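Local coordinates for SLT domain-containing protein (Bdellovibrio bacteriovorus HD100, PDB 6TAB) that probably cleaves peptidoglycan as a lysozyme of altered substrate specificity, helping the predator to leave its prey cell, at residues S73-A85 and Q127-R141. Sequence-based numbering, arbitrary orientation.
Unlike the reference sequence in segment 73-85: S73 (reference Leu). With SO4 (sulfate ion), chain C.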
loop_
_atom_site.group_PDB
_atom_site.type_symbol
_atom_site.label_atom_id
_atom_site.label_comp_id
_atom_site.label_asym_id
_atom_site.label_seq_id
_atom_site.Cartn_x
_atom_site.Cartn_y
_atom_site.Cartn_z
ATOM N N SER A 73 13.698 -15.597 12.317
ATOM C CA SER A 73 13.812 -15.332 10.883
ATOM C C SER A 73 12.396 -15.252 10.293
ATOM O O SER A 73 11.444 -15.920 10.730
ATOM C CB SER A 73 14.669 -16.360 10.188
ATOM O OG SER A 73 13.889 -17.462 9.755
ATOM N N ARG A 74 12.274 -14.429 9.268
ATOM C CA ARG A 74 10.977 -14.110 8.717
ATOM C C ARG A 74 10.474 -15.256 7.826
ATOM O O ARG A 74 11.257 -15.963 7.185
ATOM C CB ARG A 74 11.080 -12.826 7.903
ATOM C CG ARG A 74 11.310 -11.572 8.741
ATOM C CD ARG A 74 11.559 -10.341 7.904
ATOM N NE ARG A 74 12.840 -10.423 7.171
ATOM C CZ ARG A 74 13.216 -9.603 6.198
ATOM N NH1 ARG A 74 12.387 -8.655 5.751
ATOM N NH2 ARG A 74 14.417 -9.771 5.618
ATOM N N GLU A 75 9.156 -15.412 7.749
ATOM C CA GLU A 75 8.508 -16.334 6.820
ATOM C C GLU A 75 8.296 -15.710 5.429
ATOM O O GLU A 75 8.290 -16.465 4.407
ATOM C CB GLU A 75 7.199 -16.882 7.401
ATOM C CG GLU A 75 7.414 -17.857 8.546
ATOM C CD GLU A 75 6.112 -18.198 9.245
ATOM O OE1 GLU A 75 5.709 -17.424 10.140
ATOM O OE2 GLU A 75 5.504 -19.242 8.878
ATOM N N VAL A 76 8.060 -14.399 5.362
ATOM C CA VAL A 76 7.767 -13.673 4.093
ATOM C C VAL A 76 8.669 -12.430 4.026
ATOM O O VAL A 76 8.753 -11.666 5.002
ATOM C CB VAL A 76 6.271 -13.297 4.023
ATOM C CG1 VAL A 76 5.988 -12.370 2.838
ATOM C CG2 VAL A 76 5.397 -14.563 3.966
ATOM N N ILE A 77 9.363 -12.260 2.875
ATOM C CA ILE A 77 10.321 -11.155 2.610
ATOM C C ILE A 77 9.796 -10.243 1.505
ATOM O O ILE A 77 9.408 -10.729 0.425
ATOM C CB ILE A 77 11.674 -11.716 2.124
ATOM C CG1 ILE A 77 12.149 -12.878 2.972
ATOM C CG2 ILE A 77 12.692 -10.596 1.975
ATOM C CD1 ILE A 77 12.419 -12.502 4.347
ATOM N N PRO A 78 9.760 -8.908 1.697
ATOM C CA PRO A 78 9.207 -8.024 0.672
ATOM C C PRO A 78 10.051 -7.999 -0.616
ATOM O O PRO A 78 11.303 -8.172 -0.594
ATOM C CB PRO A 78 9.208 -6.623 1.342
ATOM C CG PRO A 78 9.249 -6.905 2.836
ATOM C CD PRO A 78 10.113 -8.159 2.922
ATOM N N LEU A 79 9.371 -7.700 -1.740
ATOM C CA LEU A 79 9.988 -7.730 -3.090
ATOM C C LEU A 79 11.071 -6.660 -3.283
ATOM O O LEU A 79 11.938 -6.840 -4.178
ATOM C CB LEU A 79 8.875 -7.574 -4.138
ATOM C CG LEU A 79 7.836 -8.695 -4.187
ATOM C CD1 LEU A 79 6.656 -8.310 -5.073
ATOM C CD2 LEU A 79 8.447 -9.989 -4.680
ATOM N N TRP A 80 11.036 -5.540 -2.546
ATOM C CA TRP A 80 12.078 -4.498 -2.694
ATOM C C TRP A 80 13.465 -4.966 -2.220
ATOM O O TRP A 80 14.485 -4.359 -2.637
ATOM C CB TRP A 80 11.650 -3.161 -2.063
ATOM C CG TRP A 80 11.165 -3.217 -0.638
ATOM C CD1 TRP A 80 11.841 -3.704 0.446
ATOM C CD2 TRP A 80 9.918 -2.706 -0.120
ATOM N NE1 TRP A 80 11.093 -3.563 1.584
ATOM C CE2 TRP A 80 9.886 -2.989 1.262
ATOM C CE3 TRP A 80 8.801 -2.119 -0.724
ATOM C CZ2 TRP A 80 8.779 -2.646 2.063
ATOM C CZ3 TRP A 80 7.733 -1.746 0.066
ATOM C CH2 TRP A 80 7.708 -2.035 1.433
ATOM N N GLU A 81 13.551 -6.024 -1.396
ATOM C CA GLU A 81 14.868 -6.494 -0.959
ATOM C C GLU A 81 15.656 -7.146 -2.115
ATOM O O GLU A 81 16.874 -7.249 -2.030
ATOM C CB GLU A 81 14.776 -7.438 0.254
ATOM C CG GLU A 81 14.152 -6.791 1.482
ATOM C CD GLU A 81 14.321 -7.458 2.834
ATOM O OE1 GLU A 81 15.108 -8.447 2.939
ATOM O OE2 GLU A 81 13.639 -6.973 3.800
ATOM N N ASP A 82 14.979 -7.566 -3.192
ATOM C CA ASP A 82 15.594 -8.170 -4.391
ATOM C C ASP A 82 16.077 -7.093 -5.419
ATOM O O ASP A 82 16.758 -7.404 -6.400
ATOM C CB ASP A 82 14.591 -9.104 -5.097
ATOM C CG ASP A 82 13.653 -9.947 -4.216
ATOM O OD1 ASP A 82 13.973 -10.159 -3.049
ATOM O OD2 ASP A 82 12.623 -10.436 -4.721
ATOM N N LYS A 83 15.532 -5.870 -5.337
ATOM C CA LYS A 83 15.545 -4.871 -6.449
ATOM C C LYS A 83 16.375 -3.614 -6.106
ATOM O O LYS A 83 16.809 -2.892 -7.030
ATOM C CB LYS A 83 14.124 -4.465 -6.874
ATOM C CG LYS A 83 13.215 -5.618 -7.309
ATOM C CD LYS A 83 13.652 -6.262 -8.618
ATOM C CE LYS A 83 12.598 -7.153 -9.254
ATOM N NZ LYS A 83 11.651 -6.397 -10.121
ATOM N N VAL A 84 16.618 -3.351 -4.811
ATOM C CA VAL A 84 17.076 -2.058 -4.334
ATOM C C VAL A 84 18.154 -2.212 -3.246
ATOM O O VAL A 84 18.003 -2.998 -2.308
ATOM C CB VAL A 84 15.838 -1.325 -3.769
ATOM C CG1 VAL A 84 16.171 -0.068 -3.019
ATOM C CG2 VAL A 84 14.802 -1.047 -4.845
ATOM N N ALA A 85 19.247 -1.432 -3.355
ATOM C CA ALA A 85 20.370 -1.526 -2.382
ATOM C C ALA A 85 19.921 -1.299 -0.926
ATOM O O ALA A 85 20.396 -1.980 -0.025
ATOM C CB ALA A 85 21.483 -0.567 -2.752
ATOM N N GLN A 127 3.306 -11.935 12.013
ATOM C CA GLN A 127 2.966 -12.425 10.671
ATOM C C GLN A 127 2.130 -11.409 9.868
ATOM O O GLN A 127 2.316 -11.267 8.638
ATOM C CB GLN A 127 2.296 -13.810 10.739
ATOM C CG GLN A 127 3.198 -14.973 11.214
ATOM C CD GLN A 127 2.418 -16.253 11.431
ATOM O OE1 GLN A 127 1.307 -16.243 11.997
ATOM N NE2 GLN A 127 2.960 -17.368 10.938
ATOM N N ARG A 128 1.169 -10.728 10.546
ATOM C CA ARG A 128 0.374 -9.683 9.833
ATOM C C ARG A 128 1.304 -8.541 9.365
ATOM O O ARG A 128 1.050 -7.958 8.280
ATOM C CB ARG A 128 -0.786 -9.172 10.725
ATOM C CG ARG A 128 -1.870 -10.216 11.022
ATOM C CD ARG A 128 -3.167 -9.702 11.655
ATOM N NE ARG A 128 -3.036 -8.957 12.893
ATOM C CZ ARG A 128 -3.020 -9.463 14.127
ATOM N NH1 ARG A 128 -2.901 -10.780 14.318
ATOM N NH2 ARG A 128 -3.113 -8.631 15.165
ATOM N N LYS A 129 2.301 -8.161 10.176
ATOM C CA LYS A 129 3.261 -7.101 9.733
ATOM C C LYS A 129 4.070 -7.592 8.505
ATOM O O LYS A 129 4.300 -6.821 7.556
ATOM C CB LYS A 129 4.167 -6.637 10.875
ATOM C CG LYS A 129 3.415 -5.879 11.972
ATOM C CD LYS A 129 4.222 -4.856 12.770
ATOM C CE LYS A 129 5.431 -5.388 13.472
ATOM N NZ LYS A 129 6.190 -4.406 14.277
ATOM N N GLN A 130 4.516 -8.861 8.514
ATOM C CA GLN A 130 5.203 -9.430 7.337
ATOM C C GLN A 130 4.287 -9.393 6.099
ATOM O O GLN A 130 4.779 -9.076 4.970
ATOM C CB GLN A 130 5.707 -10.852 7.631
ATOM C CG GLN A 130 6.886 -10.921 8.603
ATOM C CD GLN A 130 7.225 -12.345 8.977
ATOM O OE1 GLN A 130 7.350 -13.222 8.121
ATOM N NE2 GLN A 130 7.417 -12.595 10.265
ATOM N N TYR A 131 3.003 -9.768 6.253
ATOM C CA TYR A 131 2.016 -9.776 5.166
ATOM C C TYR A 131 1.899 -8.367 4.537
ATOM O O TYR A 131 1.989 -8.178 3.314
ATOM C CB TYR A 131 0.636 -10.273 5.697
ATOM C CG TYR A 131 -0.436 -10.192 4.632
ATOM C CD1 TYR A 131 -0.548 -11.160 3.645
ATOM C CD2 TYR A 131 -1.329 -9.130 4.576
ATOM C CE1 TYR A 131 -1.451 -11.063 2.595
ATOM C CE2 TYR A 131 -2.275 -9.032 3.570
ATOM C CZ TYR A 131 -2.343 -9.989 2.565
ATOM O OH TYR A 131 -3.247 -9.857 1.533
ATOM N N TRP A 132 1.642 -7.368 5.403
ATOM C CA TRP A 132 1.392 -5.999 4.896
ATOM C C TRP A 132 2.644 -5.401 4.242
ATOM O O TRP A 132 2.519 -4.658 3.243
ATOM C CB TRP A 132 0.754 -5.090 5.976
ATOM C CG TRP A 132 -0.721 -5.368 6.069
ATOM C CD1 TRP A 132 -1.367 -6.119 7.017
ATOM C CD2 TRP A 132 -1.719 -5.068 5.072
ATOM N NE1 TRP A 132 -2.709 -6.250 6.712
ATOM C CE2 TRP A 132 -2.959 -5.597 5.522
ATOM C CE3 TRP A 132 -1.686 -4.350 3.877
ATOM C CZ2 TRP A 132 -4.106 -5.513 4.734
ATOM C CZ3 TRP A 132 -2.843 -4.210 3.145
ATOM C CH2 TRP A 132 -4.040 -4.790 3.565
ATOM N N ALA A 133 3.839 -5.672 4.791
ATOM C CA ALA A 133 5.081 -5.207 4.084
ATOM C C ALA A 133 5.200 -5.837 2.673
ATOM O O ALA A 133 5.546 -5.141 1.711
ATOM C CB ALA A 133 6.299 -5.445 4.923
ATOM N N PHE A 134 4.862 -7.127 2.537
ATOM C CA PHE A 134 4.884 -7.780 1.238
ATOM C C PHE A 134 3.860 -7.135 0.284
ATOM O O PHE A 134 4.143 -6.801 -0.899
ATOM C CB PHE A 134 4.647 -9.291 1.352
ATOM C CG PHE A 134 4.747 -9.997 0.013
ATOM C CD1 PHE A 134 3.652 -10.075 -0.841
ATOM C CD2 PHE A 134 5.963 -10.493 -0.457
ATOM C CE1 PHE A 134 3.751 -10.644 -2.103
ATOM C CE2 PHE A 134 6.061 -11.062 -1.723
ATOM C CZ PHE A 134 4.969 -11.132 -2.557
ATOM N N VAL A 135 2.594 -6.970 0.741
ATOM C CA VAL A 135 1.559 -6.378 -0.132
ATOM C C VAL A 135 1.961 -4.954 -0.575
ATOM O O VAL A 135 1.855 -4.598 -1.766
ATOM C CB VAL A 135 0.164 -6.408 0.514
ATOM C CG1 VAL A 135 -0.849 -5.601 -0.290
ATOM C CG2 VAL A 135 -0.312 -7.851 0.686
ATOM N N LEU A 136 2.462 -4.132 0.368
ATOM C CA LEU A 136 2.957 -2.804 -0.017
ATOM C C LEU A 136 4.041 -2.916 -1.103
ATOM O O LEU A 136 4.041 -2.107 -2.079
ATOM C CB LEU A 136 3.510 -2.061 1.215
ATOM C CG LEU A 136 2.506 -1.395 2.128
ATOM C CD1 LEU A 136 3.158 -1.026 3.456
ATOM C CD2 LEU A 136 1.905 -0.139 1.476
ATOM N N SER A 137 4.968 -3.893 -1.001
ATOM C CA SER A 137 6.053 -4.056 -2.004
ATOM C C SER A 137 5.464 -4.429 -3.371
ATOM O O SER A 137 6.031 -4.027 -4.416
ATOM C CB SER A 137 7.140 -5.013 -1.529
ATOM O OG SER A 137 6.767 -6.396 -1.617
ATOM N N SER A 138 4.365 -5.210 -3.400
ATOM C CA SER A 138 3.704 -5.575 -4.654
ATOM C C SER A 138 3.028 -4.354 -5.295
ATOM O O SER A 138 2.988 -4.213 -6.539
ATOM C CB SER A 138 2.776 -6.777 -4.515
ATOM O OG SER A 138 1.587 -6.494 -3.811
ATOM N N MET A 139 2.451 -3.473 -4.456
ATOM C CA MET A 139 1.866 -2.215 -4.969
ATOM C C MET A 139 2.973 -1.312 -5.563
ATOM O O MET A 139 2.786 -0.710 -6.645
ATOM C CB MET A 139 1.091 -1.506 -3.851
ATOM C CG MET A 139 -0.110 -2.320 -3.339
ATOM S SD MET A 139 -0.712 -1.752 -1.692
ATOM C CE MET A 139 -1.144 -0.055 -2.089
ATOM N N VAL A 140 4.108 -1.198 -4.858
ATOM C CA VAL A 140 5.274 -0.419 -5.370
ATOM C C VAL A 140 5.730 -0.971 -6.735
ATOM O O VAL A 140 6.030 -0.174 -7.649
ATOM C CB VAL A 140 6.403 -0.398 -4.323
ATOM C CG1 VAL A 140 7.694 0.169 -4.930
ATOM C CG2 VAL A 140 5.998 0.366 -3.048
ATOM N N ARG A 141 5.793 -2.301 -6.872
ATOM C CA ARG A 141 6.238 -2.921 -8.143
ATOM C C ARG A 141 5.431 -2.334 -9.311
ATOM O O ARG A 141 6.017 -1.969 -10.345
ATOM C CB ARG A 141 6.064 -4.452 -8.118
ATOM C CG ARG A 141 6.144 -5.173 -9.467
ATOM C CD ARG A 141 7.420 -5.034 -10.257
ATOM N NE ARG A 141 7.263 -5.692 -11.566
ATOM C CZ ARG A 141 6.812 -5.108 -12.673
ATOM N NH1 ARG A 141 6.406 -3.843 -12.646
ATOM N NH2 ARG A 141 6.789 -5.809 -13.805
HETATM S S SO4 C . 15.822 -12.898 7.515
HETATM O O1 SO4 C . 16.816 -12.944 8.540
HETATM O O2 SO4 C . 16.164 -12.023 6.427
HETATM O O3 SO4 C . 14.614 -12.578 8.177
HETATM O O4 SO4 C . 15.736 -14.158 6.895
HETATM O O HOH W 1 7.643 -15.489 11.105
HETATM O O HOH W 2 7.646 -9.103 5.063
#
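The N-terminal loop of this lysozyme-like domain, 73-85, lies along helix 125-144: Q130 and S137 bind backbone amides of the loop, Q127 binds the E75 carboxylate, and V76, L79 and W80 pack against the helix. Q130 extends toward the loop so that its OE1 takes two successive amides: E75 N at 2.9 Å, tilted from the carbonyl plane, and V76 N at 3.1 Å, within that plane. Glutamine suits this place because its carbonyl can accept twice, and its NE2 is linked through a water to E75 OE1. That carboxylate oxygen also receives Q127 NE2 on its syn side at 2.9 Å, in a nearly straight bond of 163°. A second water donates to both V76 O and Q130 O, bridging loop and helix backbone.

Farther along, V76 CG1 meets F134 CB at 3.7 Å, and L79 CG approaches F134 CE2; W246 of helix 238-248 also touches L79 and F134. The small side chain of S137 lets the loop come close. With chi1 at 77°, its OG sits between backbone N and carbonyl carbon, where it donates to F134 O and accepts L79 N at 2.9 Å. The broad indole of W80 offers one face to S137 CB, a CH-pi contact 3.8 Å from the six-membered ring centroid, and to P78 CB, and its edge to V140 CG2. P78 CG rests on A133 CB. W80 NE1 hydrogen-bonds to S91 OG, and W90 packs edge-to-face with the indole.

R74 NH1 and NH2 form a two-pronged, end-on salt bridge with E81, whose second partner, K88, ties the loop to helix 87-101. R74 N, NE and NH2 also hold a sulfate, probably from the crystallisation liquor. An ordered N-terminal loop thus leads into helix 87-101 while packing on helix 125-144 of the lysozyme-like (SLT) fold.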